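PDB 2JC4: exodeoxyribonuclease III from Neisseria meningitidis, which probably degrades double-stranded DNA from its 3' ends in DNA repair, as a metal-dependent 3'-5' exonuclease of the AP/ExoA family. Local coordinates for residues G195-Y203 against R210-H218; A66-H77 against I92-N103. All coordinates share one frame; numbering follows the deposited sequence. Where two conformers were deposited one is given.

Overall arrangement
The chain folds as the two-sheet sandwich of the DNase I-like nucleases, and the two contacts lie on opposite sides of its centre, about 27 Å apart between centres and about 7 Å at their nearest atoms. Contact 2 joins both sheets: residues 66-77 leave strand 65-69 of one and end as edge strand 76-78 of the other. Contact 1 sits where a loop meets the run into strand 217-221 of that second sheet. It holds Asp217, predicted to be important for catalysis, whose side chain is about 3 Å from that of His247, also predicted to be in the active site. Contact 2 approaches the site at Asn103, whose side chain is about 6 Å from that of the predicted active-site Tyr105.

Contact 1 of 2, residues G195-Y203 against R210-H218; sequences GAFYTWFDY and RKLGLRIDH
Thr199 and Trp200 both face Leu214 in a classic beta bulge, built on a single antiparallel bridge between Trp200 and Leu214, while the touching runs head off 101° apart. Leu214 O takes two N-H groups, from Thr199 N at 2.8 Å and from Trp200 N at 3.0 Å; the second comes nearly straight down the carbonyl. Leu214 N returns a bond to Trp200 O.

Thr199 carries the polar side. With chi1 at 63°, OG1 sits between the backbone N and the carbonyl carbon, where it accepts from Ile216 N and donates to Asp217 OD2 at 2.7 Å, on the anti lone pair. The Trp200 indole runs alongside Leu214, Trp200 CZ3 3.6 Å from Leu214 CD1, and its CB meets Ile216 CD1. Gly213 O lies over the centre of the Tyr198 ring, 3.2 Å above its plane, on the face opposite Ala196 CB. Gly213 CA lies 3.1 Å from Trp200 O and also touches the Phe201 ring.

Asp217, predicted to be important for catalysis, also hydrogen-bonds His247 ND1 through the same OD2. Thr199 would then be a second-shell residue whose hydroxyl, fixed by Ile216 N, probably helps orient that carboxylate towards the histidine.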
loop_
_atom_site.group_PDB
_atom_site.type_symbol
_atom_site.label_atom_id
_atom_site.label_comp_id
_atom_site.label_asym_id
_atom_site.label_seq_id
_atom_site.Cartn_x
_atom_site.Cartn_y
_atom_site.Cartn_z
ATOM N N GLY A 195 -0.273 6.742 -19.397
ATOM C CA GLY A 195 -1.352 7.561 -18.830
ATOM C C GLY A 195 -1.154 7.765 -17.342
ATOM O O GLY A 195 -0.403 7.011 -16.708
ATOM N N ALA A 196 -1.770 8.835 -16.828
ATOM C CA ALA A 196 -1.817 9.165 -15.390
ATOM C C ALA A 196 -2.805 8.248 -14.662
ATOM O O ALA A 196 -3.966 8.123 -15.069
ATOM C CB ALA A 196 -2.252 10.619 -15.193
ATOM N N PHE A 197 -2.326 7.629 -13.579
ATOM C CA PHE A 197 -3.145 6.883 -12.641
ATOM C C PHE A 197 -2.793 7.282 -11.222
ATOM O O PHE A 197 -2.315 6.459 -10.428
ATOM C CB PHE A 197 -2.987 5.374 -12.849
ATOM C CG PHE A 197 -3.574 4.903 -14.155
ATOM C CD1 PHE A 197 -2.813 4.976 -15.330
ATOM C CD2 PHE A 197 -4.884 4.413 -14.217
ATOM C CE1 PHE A 197 -3.341 4.544 -16.565
ATOM C CE2 PHE A 197 -5.434 3.994 -15.436
ATOM C CZ PHE A 197 -4.672 4.058 -16.606
ATOM N N TYR A 198 -3.031 8.554 -10.886
ATOM C CA TYR A 198 -2.677 9.018 -9.526
ATOM C C TYR A 198 -3.519 8.364 -8.418
ATOM O O TYR A 198 -4.719 8.094 -8.595
ATOM C CB TYR A 198 -2.837 10.524 -9.420
ATOM C CG TYR A 198 -2.128 11.300 -10.510
ATOM C CD1 TYR A 198 -0.836 10.966 -10.916
ATOM C CD2 TYR A 198 -2.743 12.387 -11.100
ATOM C CE1 TYR A 198 -0.164 11.722 -11.892
ATOM C CE2 TYR A 198 -2.086 13.126 -12.097
ATOM C CZ TYR A 198 -0.809 12.776 -12.480
ATOM O OH TYR A 198 -0.178 13.519 -13.454
ATOM N N THR A 199 -2.889 8.120 -7.261
ATOM C CA THR A 199 -3.575 7.451 -6.147
ATOM C C THR A 199 -3.648 8.327 -4.904
ATOM O O THR A 199 -4.361 7.983 -3.966
ATOM C CB THR A 199 -2.829 6.156 -5.762
ATOM O OG1 THR A 199 -1.535 6.499 -5.296
ATOM C CG2 THR A 199 -2.670 5.202 -7.002
ATOM N N TRP A 200 -2.858 9.417 -4.872
ATOM C CA TRP A 200 -2.872 10.369 -3.778
ATOM C C TRP A 200 -3.076 11.761 -4.347
ATOM O O TRP A 200 -2.484 12.085 -5.378
ATOM C CB TRP A 200 -1.540 10.353 -3.009
ATOM C CG TRP A 200 -1.466 11.458 -2.007
ATOM C CD1 TRP A 200 -2.103 11.524 -0.797
ATOM C CD2 TRP A 200 -0.723 12.671 -2.141
ATOM N NE1 TRP A 200 -1.801 12.706 -0.180
ATOM C CE2 TRP A 200 -0.959 13.433 -0.979
ATOM C CE3 TRP A 200 0.119 13.192 -3.144
ATOM C CZ2 TRP A 200 -0.369 14.693 -0.766
ATOM C CZ3 TRP A 200 0.717 14.442 -2.941
ATOM C CH2 TRP A 200 0.463 15.185 -1.746
ATOM N N PHE A 201 -3.956 12.536 -3.718
ATOM C CA PHE A 201 -4.198 13.920 -4.107
ATOM C C PHE A 201 -4.218 14.740 -2.805
ATOM O O PHE A 201 -4.980 14.442 -1.882
ATOM C CB PHE A 201 -5.556 14.058 -4.825
ATOM C CG PHE A 201 -5.743 13.131 -6.018
ATOM C CD1 PHE A 201 -6.101 11.767 -5.824
ATOM C CD2 PHE A 201 -5.606 13.627 -7.320
ATOM C CE1 PHE A 201 -6.277 10.920 -6.929
ATOM C CE2 PHE A 201 -5.794 12.773 -8.449
ATOM C CZ PHE A 201 -6.135 11.440 -8.242
ATOM N N ASP A 202 -3.360 15.762 -2.722
ATOM C CA ASP A 202 -3.292 16.573 -1.535
ATOM C C ASP A 202 -4.678 17.188 -1.237
ATOM O O ASP A 202 -5.365 17.700 -2.146
ATOM C CB ASP A 202 -2.218 17.666 -1.744
ATOM C CG ASP A 202 -1.700 18.262 -0.433
ATOM O OD1 ASP A 202 -2.476 18.477 0.515
ATOM O OD2 ASP A 202 -0.479 18.527 -0.366
ATOM N N TYR A 203 -5.094 17.124 0.019
ATOM C CA TYR A 203 -6.263 17.890 0.453
ATOM C C TYR A 203 -6.071 19.390 0.202
ATOM O O TYR A 203 -7.031 20.101 -0.150
ATOM C CB TYR A 203 -6.514 17.700 1.948
ATOM C CG TYR A 203 -6.926 16.333 2.471
ATOM C CD1 TYR A 203 -7.985 15.595 1.891
ATOM C CD2 TYR A 203 -6.322 15.825 3.625
ATOM C CE1 TYR A 203 -8.392 14.366 2.431
ATOM C CE2 TYR A 203 -6.724 14.603 4.184
ATOM C CZ TYR A 203 -7.752 13.881 3.575
ATOM O OH TYR A 203 -8.112 12.699 4.147
ATOM N N ARG A 210 -8.996 19.029 -9.075
ATOM C CA ARG A 210 -8.144 19.521 -10.184
ATOM C C ARG A 210 -7.420 18.397 -10.967
ATOM O O ARG A 210 -6.779 18.652 -12.008
ATOM C CB ARG A 210 -7.146 20.526 -9.599
ATOM C CG ARG A 210 -7.891 21.755 -9.080
ATOM C CD ARG A 210 -7.081 22.506 -8.062
ATOM N NE ARG A 210 -5.914 23.131 -8.685
ATOM C CZ ARG A 210 -4.869 23.642 -8.016
ATOM N NH1 ARG A 210 -4.812 23.591 -6.684
ATOM N NH2 ARG A 210 -3.895 24.231 -8.693
ATOM N N LYS A 211 -7.562 17.158 -10.483
ATOM C CA LYS A 211 -6.967 15.958 -11.135
ATOM C C LYS A 211 -5.435 15.868 -10.942
ATOM O O LYS A 211 -4.735 15.187 -11.709
ATOM C CB LYS A 211 -7.315 15.892 -12.640
ATOM C CG LYS A 211 -8.801 16.075 -13.011
ATOM C CD LYS A 211 -9.093 15.727 -14.505
ATOM C CE LYS A 211 -9.123 14.221 -14.759
ATOM N NZ LYS A 211 -10.308 13.545 -14.170
ATOM N N LEU A 212 -4.922 16.535 -9.899
ATOM C CA LEU A 212 -3.478 16.729 -9.706
ATOM C C LEU A 212 -2.978 15.882 -8.523
ATOM O O LEU A 212 -3.270 16.158 -7.376
ATOM C CB LEU A 212 -3.172 18.224 -9.498
ATOM C CG LEU A 212 -3.519 19.124 -10.729
ATOM C CD1 LEU A 212 -3.089 20.539 -10.494
ATOM C CD2 LEU A 212 -2.956 18.609 -12.077
ATOM N N GLY A 213 -2.229 14.834 -8.819
ATOM C CA GLY A 213 -1.826 13.886 -7.776
ATOM C C GLY A 213 -0.514 13.150 -8.089
ATOM O O GLY A 213 0.197 13.476 -9.058
ATOM N N LEU A 214 -0.175 12.194 -7.222
ATOM C CA LEU A 214 0.953 11.272 -7.394
ATOM C C LEU A 214 0.432 9.812 -7.420
ATOM O O LEU A 214 -0.540 9.470 -6.737
ATOM C CB LEU A 214 1.974 11.432 -6.273
ATOM C CG LEU A 214 2.444 12.869 -5.941
ATOM C CD1 LEU A 214 3.362 12.758 -4.752
ATOM C CD2 LEU A 214 3.168 13.496 -7.100
ATOM N N ARG A 215 1.071 8.976 -8.228
ATOM C CA ARG A 215 0.869 7.522 -8.114
ATOM C C ARG A 215 1.907 6.946 -7.174
ATOM O O ARG A 215 3.034 6.648 -7.594
ATOM C CB ARG A 215 0.924 6.805 -9.479
ATOM C CG ARG A 215 0.529 5.326 -9.412
ATOM C CD ARG A 215 0.608 4.628 -10.797
ATOM N NE ARG A 215 1.999 4.482 -11.241
ATOM C CZ ARG A 215 2.655 3.313 -11.269
ATOM N NH1 ARG A 215 2.045 2.195 -10.908
ATOM N NH2 ARG A 215 3.907 3.261 -11.685
ATOM N N ILE A 216 1.521 6.768 -5.912
ATOM C CA ILE A 216 2.435 6.250 -4.878
ATOM C C ILE A 216 1.952 4.995 -4.185
ATOM O O ILE A 216 2.695 4.408 -3.370
ATOM C CB ILE A 216 2.772 7.341 -3.816
ATOM C CG1 ILE A 216 1.478 7.899 -3.167
ATOM C CG2 ILE A 216 3.638 8.491 -4.493
ATOM C CD1 ILE A 216 1.747 8.955 -2.052
ATOM N N ASP A 217 0.707 4.604 -4.453
ATOM C CA ASP A 217 0.178 3.354 -3.939
ATOM C C ASP A 217 0.211 2.290 -5.027
ATOM O O ASP A 217 -0.397 2.472 -6.128
ATOM C CB ASP A 217 -1.258 3.581 -3.449
ATOM C CG ASP A 217 -1.326 4.639 -2.363
ATOM O OD1 ASP A 217 -1.147 4.252 -1.204
ATOM O OD2 ASP A 217 -1.624 5.829 -2.664
ATOM N N HIS A 218 0.898 1.179 -4.737
ATOM C CA HIS A 218 1.235 0.210 -5.822
ATOM C C HIS A 218 0.901 -1.198 -5.421
ATOM O O HIS A 218 0.755 -1.480 -4.235
ATOM C CB HIS A 218 2.735 0.277 -6.181
ATOM C CG HIS A 218 3.221 1.661 -6.507
ATOM N ND1 HIS A 218 2.679 2.409 -7.518
ATOM C CD2 HIS A 218 4.147 2.451 -5.903
ATOM C CE1 HIS A 218 3.274 3.597 -7.554
ATOM N NE2 HIS A 218 4.176 3.644 -6.584
HETATM O O HOH W 1 -1.794 16.497 -5.101
#

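Contact 2 of 2, residues A66-H77 against I92-N103; sequences AIVSRSVPQDVH and IAATVSGVRVIN
Ile67 turns CG1 anti to its carbonyl carbon (chi1 -63°) and runs on extended to CD1, which lies against the 92-96/99-103 hairpin; Arg100 starts with CG anti to its backbone N, then bends at chi2 (60°), and its guanidinium reaches the chain at Asp75, just ahead of edge strand 76-78. The hairpin, closed by a type I' turn from Val96 to Val99, belongs to one sheet of the DNase I-like sandwich, and Ile67 to the other. The Ile67 and Ile92 side chains cross at an angle, Ile67 CG1 3.9 Å from Ile92 CG2, with Ile67 CD1 also touching Ala94 CB and Val101 CG1; Val31 of strand 29-33 packs on Ile67 too.

Along the edge, Gln74 pairs with Thr95 and His77 with Ala93, both antiparallel hydrogen-bonded pairs, and a beta bulge between them shifts the register by one. Asp75 lies within that bulge. Its carbonyl O accepts from Arg100 NH1 at 2.9 Å, nearly straight (170°) and within the guanidinium plane. NH1 also hydrogen-bonds Thr95 OG1, which is tilted from the plane, and NE forms a salt bridge with Glu134. The guanidinium is thereby held in its rotation, with Ala93 CB against one face, toward its rim. Pro73 CB packs on Ala94 CB at 3.7 Å. Beyond it, at the hairpin turn, Ser71 OG donates to Ser97 OG at 3.0 Å.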
loop_
_atom_site.group_PDB
_atom_site.type_symbol
_atom_site.label_atom_id
_atom_site.label_comp_id
_atom_site.label_asym_id
_atom_site.label_seq_id
_atom_site.Cartn_x
_atom_site.Cartn_y
_atom_site.Cartn_z
ATOM N N ALA A 66 -2.943 -3.097 8.454
ATOM C CA ALA A 66 -3.842 -4.221 8.740
ATOM C C ALA A 66 -4.083 -5.030 7.486
ATOM O O ALA A 66 -3.964 -4.499 6.399
ATOM C CB ALA A 66 -5.189 -3.697 9.299
ATOM N N ILE A 67 -4.427 -6.309 7.651
ATOM C CA ILE A 67 -4.869 -7.187 6.544
ATOM C C ILE A 67 -6.250 -7.727 6.909
ATOM O O ILE A 67 -6.446 -8.276 8.001
ATOM C CB ILE A 67 -3.911 -8.359 6.267
ATOM C CG1 ILE A 67 -2.534 -7.849 5.822
ATOM C CG2 ILE A 67 -4.515 -9.289 5.236
ATOM C CD1 ILE A 67 -1.444 -8.901 5.836
ATOM N N VAL A 68 -7.197 -7.541 6.009
ATOM C CA VAL A 68 -8.600 -7.892 6.303
ATOM C C VAL A 68 -9.054 -8.824 5.188
ATOM O O VAL A 68 -8.868 -8.503 4.011
ATOM C CB VAL A 68 -9.474 -6.636 6.331
ATOM C CG1 VAL A 68 -10.918 -7.001 6.631
ATOM C CG2 VAL A 68 -8.921 -5.591 7.323
ATOM N N SER A 69 -9.598 -9.994 5.536
ATOM C CA SER A 69 -9.894 -10.978 4.501
ATOM C C SER A 69 -11.018 -11.918 4.914
ATOM O O SER A 69 -11.241 -12.125 6.101
ATOM C CB SER A 69 -8.630 -11.793 4.168
ATOM O OG SER A 69 -8.037 -12.328 5.354
ATOM N N ARG A 70 -11.739 -12.472 3.948
ATOM C CA ARG A 70 -12.759 -13.451 4.344
ATOM C C ARG A 70 -12.122 -14.809 4.637
ATOM O O ARG A 70 -12.670 -15.578 5.429
ATOM C CB ARG A 70 -13.981 -13.487 3.414
ATOM C CG ARG A 70 -14.960 -12.335 3.801
ATOM C CD ARG A 70 -16.433 -12.622 3.626
ATOM N NE ARG A 70 -17.002 -13.310 4.783
ATOM C CZ ARG A 70 -18.303 -13.375 5.039
ATOM N NH1 ARG A 70 -19.160 -12.754 4.231
ATOM N NH2 ARG A 70 -18.743 -14.045 6.106
ATOM N N SER A 71 -10.951 -15.066 4.048
ATOM C CA SER A 71 -10.092 -16.192 4.471
ATOM C C SER A 71 -9.250 -15.862 5.726
ATOM O O SER A 71 -8.795 -14.742 5.901
ATOM C CB SER A 71 -9.175 -16.613 3.325
ATOM O OG SER A 71 -9.933 -17.254 2.311
ATOM N N VAL A 72 -9.015 -16.852 6.579
ATOM C CA VAL A 72 -8.202 -16.657 7.775
ATOM C C VAL A 72 -6.735 -16.413 7.355
ATOM O O VAL A 72 -6.150 -17.222 6.606
ATOM C CB VAL A 72 -8.316 -17.897 8.742
ATOM C CG1 VAL A 72 -7.506 -17.707 10.022
ATOM C CG2 VAL A 72 -9.787 -18.178 9.095
ATOM N N PRO A 73 -6.138 -15.291 7.790
ATOM C CA PRO A 73 -4.726 -15.116 7.409
ATOM C C PRO A 73 -3.806 -16.075 8.198
ATOM O O PRO A 73 -3.941 -16.184 9.427
ATOM C CB PRO A 73 -4.434 -13.642 7.769
ATOM C CG PRO A 73 -5.800 -13.017 8.078
ATOM C CD PRO A 73 -6.634 -14.160 8.592
ATOM N N GLN A 74 -2.902 -16.768 7.504
ATOM C CA GLN A 74 -1.968 -17.706 8.142
ATOM C C GLN A 74 -0.534 -17.152 8.228
ATOM O O GLN A 74 -0.173 -16.225 7.477
ATOM C CB GLN A 74 -1.929 -19.039 7.378
ATOM C CG GLN A 74 -3.325 -19.622 7.037
ATOM C CD GLN A 74 -4.031 -20.167 8.278
ATOM O OE1 GLN A 74 -3.440 -20.934 9.049
ATOM N NE2 GLN A 74 -5.296 -19.783 8.475
ATOM N N ASP A 75 0.238 -17.730 9.155
ATOM C CA ASP A 75 1.661 -17.451 9.324
ATOM C C ASP A 75 1.898 -15.942 9.285
ATOM O O ASP A 75 2.650 -15.425 8.463
ATOM C CB ASP A 75 2.478 -18.198 8.263
ATOM C CG ASP A 75 2.258 -19.705 8.314
ATOM O OD1 ASP A 75 2.178 -20.276 9.420
ATOM O OD2 ASP A 75 2.165 -20.327 7.247
ATOM N N VAL A 76 1.203 -15.254 10.183
ATOM C CA VAL A 76 1.275 -13.793 10.287
ATOM C C VAL A 76 2.670 -13.385 10.750
ATOM O O VAL A 76 3.228 -14.031 11.666
ATOM C CB VAL A 76 0.185 -13.261 11.214
ATOM C CG1 VAL A 76 0.257 -11.733 11.263
ATOM C CG2 VAL A 76 -1.173 -13.685 10.674
ATOM N N HIS A 77 3.231 -12.355 10.093
ATOM C CA HIS A 77 4.595 -11.859 10.349
ATOM C C HIS A 77 4.571 -10.352 10.528
ATOM O O HIS A 77 3.869 -9.645 9.781
ATOM C CB HIS A 77 5.544 -12.206 9.189
ATOM C CG HIS A 77 6.978 -11.851 9.459
ATOM N ND1 HIS A 77 7.519 -10.627 9.127
ATOM C CD2 HIS A 77 7.969 -12.539 10.081
ATOM C CE1 HIS A 77 8.783 -10.579 9.514
ATOM N NE2 HIS A 77 9.076 -11.719 10.111
ATOM N N ILE A 92 3.219 -5.674 7.753
ATOM C CA ILE A 92 2.573 -6.886 8.220
ATOM C C ILE A 92 2.415 -7.800 7.018
ATOM O O ILE A 92 2.095 -7.348 5.912
ATOM C CB ILE A 92 1.191 -6.575 8.908
ATOM C CG1 ILE A 92 0.635 -7.845 9.579
ATOM C CG2 ILE A 92 0.162 -5.911 7.928
ATOM C CD1 ILE A 92 -0.570 -7.573 10.495
ATOM N N ALA A 93 2.668 -9.087 7.223
ATOM C CA ALA A 93 2.511 -10.068 6.141
ATOM C C ALA A 93 1.692 -11.266 6.617
ATOM O O ALA A 93 1.675 -11.589 7.798
ATOM C CB ALA A 93 3.880 -10.532 5.611
ATOM N N ALA A 94 1.034 -11.942 5.694
ATOM C CA ALA A 94 0.327 -13.155 6.067
ATOM C C ALA A 94 0.031 -13.885 4.782
ATOM O O ALA A 94 0.064 -13.277 3.725
ATOM C CB ALA A 94 -0.953 -12.838 6.797
ATOM N N THR A 95 -0.226 -15.184 4.898
ATOM C CA THR A 95 -0.569 -16.037 3.762
ATOM C C THR A 95 -2.074 -16.217 3.821
ATOM O O THR A 95 -2.619 -16.739 4.828
ATOM C CB THR A 95 0.151 -17.417 3.830
ATOM O OG1 THR A 95 1.556 -17.223 4.011
ATOM C CG2 THR A 95 -0.088 -18.211 2.562
ATOM N N VAL A 96 -2.729 -15.758 2.751
ATOM C CA VAL A 96 -4.176 -15.668 2.663
ATOM C C VAL A 96 -4.586 -16.400 1.405
ATOM O O VAL A 96 -4.164 -16.015 0.304
ATOM C CB VAL A 96 -4.670 -14.180 2.577
ATOM C CG1 VAL A 96 -6.176 -14.115 2.682
ATOM C CG2 VAL A 96 -4.033 -13.305 3.669
ATOM N N SER A 97 -5.377 -17.470 1.541
ATOM C CA SER A 97 -5.769 -18.271 0.350
ATOM C C SER A 97 -4.568 -18.662 -0.507
ATOM O O SER A 97 -4.625 -18.562 -1.737
ATOM C CB SER A 97 -6.735 -17.502 -0.546
ATOM O OG SER A 97 -8.005 -17.379 0.044
ATOM N N GLY A 98 -3.483 -19.073 0.133
ATOM C CA GLY A 98 -2.279 -19.471 -0.594
ATOM C C GLY A 98 -1.450 -18.362 -1.250
ATOM O O GLY A 98 -0.450 -18.652 -1.895
ATOM N N VAL A 99 -1.846 -17.092 -1.073
ATOM C CA VAL A 99 -1.053 -15.977 -1.596
ATOM C C VAL A 99 -0.338 -15.300 -0.420
ATOM O O VAL A 99 -0.989 -14.972 0.581
ATOM C CB VAL A 99 -1.974 -14.946 -2.272
ATOM C CG1 VAL A 99 -1.169 -13.739 -2.759
ATOM C CG2 VAL A 99 -2.726 -15.610 -3.409
ATOM N N ARG A 100 0.964 -15.084 -0.547
ATOM C CA ARG A 100 1.698 -14.353 0.482
ATOM C C ARG A 100 1.441 -12.866 0.231
ATOM O O ARG A 100 1.802 -12.344 -0.838
ATOM C CB ARG A 100 3.204 -14.654 0.379
ATOM C CG ARG A 100 4.020 -14.134 1.541
ATOM C CD ARG A 100 3.547 -14.755 2.879
ATOM N NE ARG A 100 4.450 -14.400 3.965
ATOM C CZ ARG A 100 4.222 -14.634 5.256
ATOM N NH1 ARG A 100 3.110 -15.243 5.648
ATOM N NH2 ARG A 100 5.123 -14.245 6.154
ATOM N N VAL A 101 0.858 -12.195 1.229
ATOM C CA VAL A 101 0.498 -10.793 1.109
ATOM C C VAL A 101 1.434 -10.017 2.037
ATOM O O VAL A 101 1.460 -10.246 3.217
ATOM C CB VAL A 101 -0.958 -10.575 1.523
ATOM C CG1 VAL A 101 -1.328 -9.055 1.597
ATOM C CG2 VAL A 101 -1.879 -11.321 0.569
ATOM N N ILE A 102 2.227 -9.115 1.491
ATOM C CA ILE A 102 3.045 -8.239 2.345
ATOM C C ILE A 102 2.528 -6.799 2.224
ATOM O O ILE A 102 2.678 -6.198 1.172
ATOM C CB ILE A 102 4.567 -8.350 1.956
ATOM C CG1 ILE A 102 5.007 -9.842 1.937
ATOM C CG2 ILE A 102 5.430 -7.411 2.834
ATOM C CD1 ILE A 102 6.421 -10.077 1.362
ATOM N N ASN A 103 1.938 -6.252 3.303
ATOM C CA ASN A 103 1.366 -4.911 3.301
ATOM C C ASN A 103 2.371 -3.934 3.927
ATOM O O ASN A 103 2.860 -4.166 5.033
ATOM C CB ASN A 103 0.075 -4.942 4.126
ATOM C CG ASN A 103 -0.574 -3.576 4.303
ATOM O OD1 ASN A 103 -0.344 -2.648 3.522
ATOM N ND2 ASN A 103 -1.434 -3.464 5.330
HETATM O O HOH W 2 -5.955 -18.334 4.200
HETATM O O HOH W 3 2.890 -19.247 4.925
HETATM O O HOH W 4 5.778 -15.857 8.666
#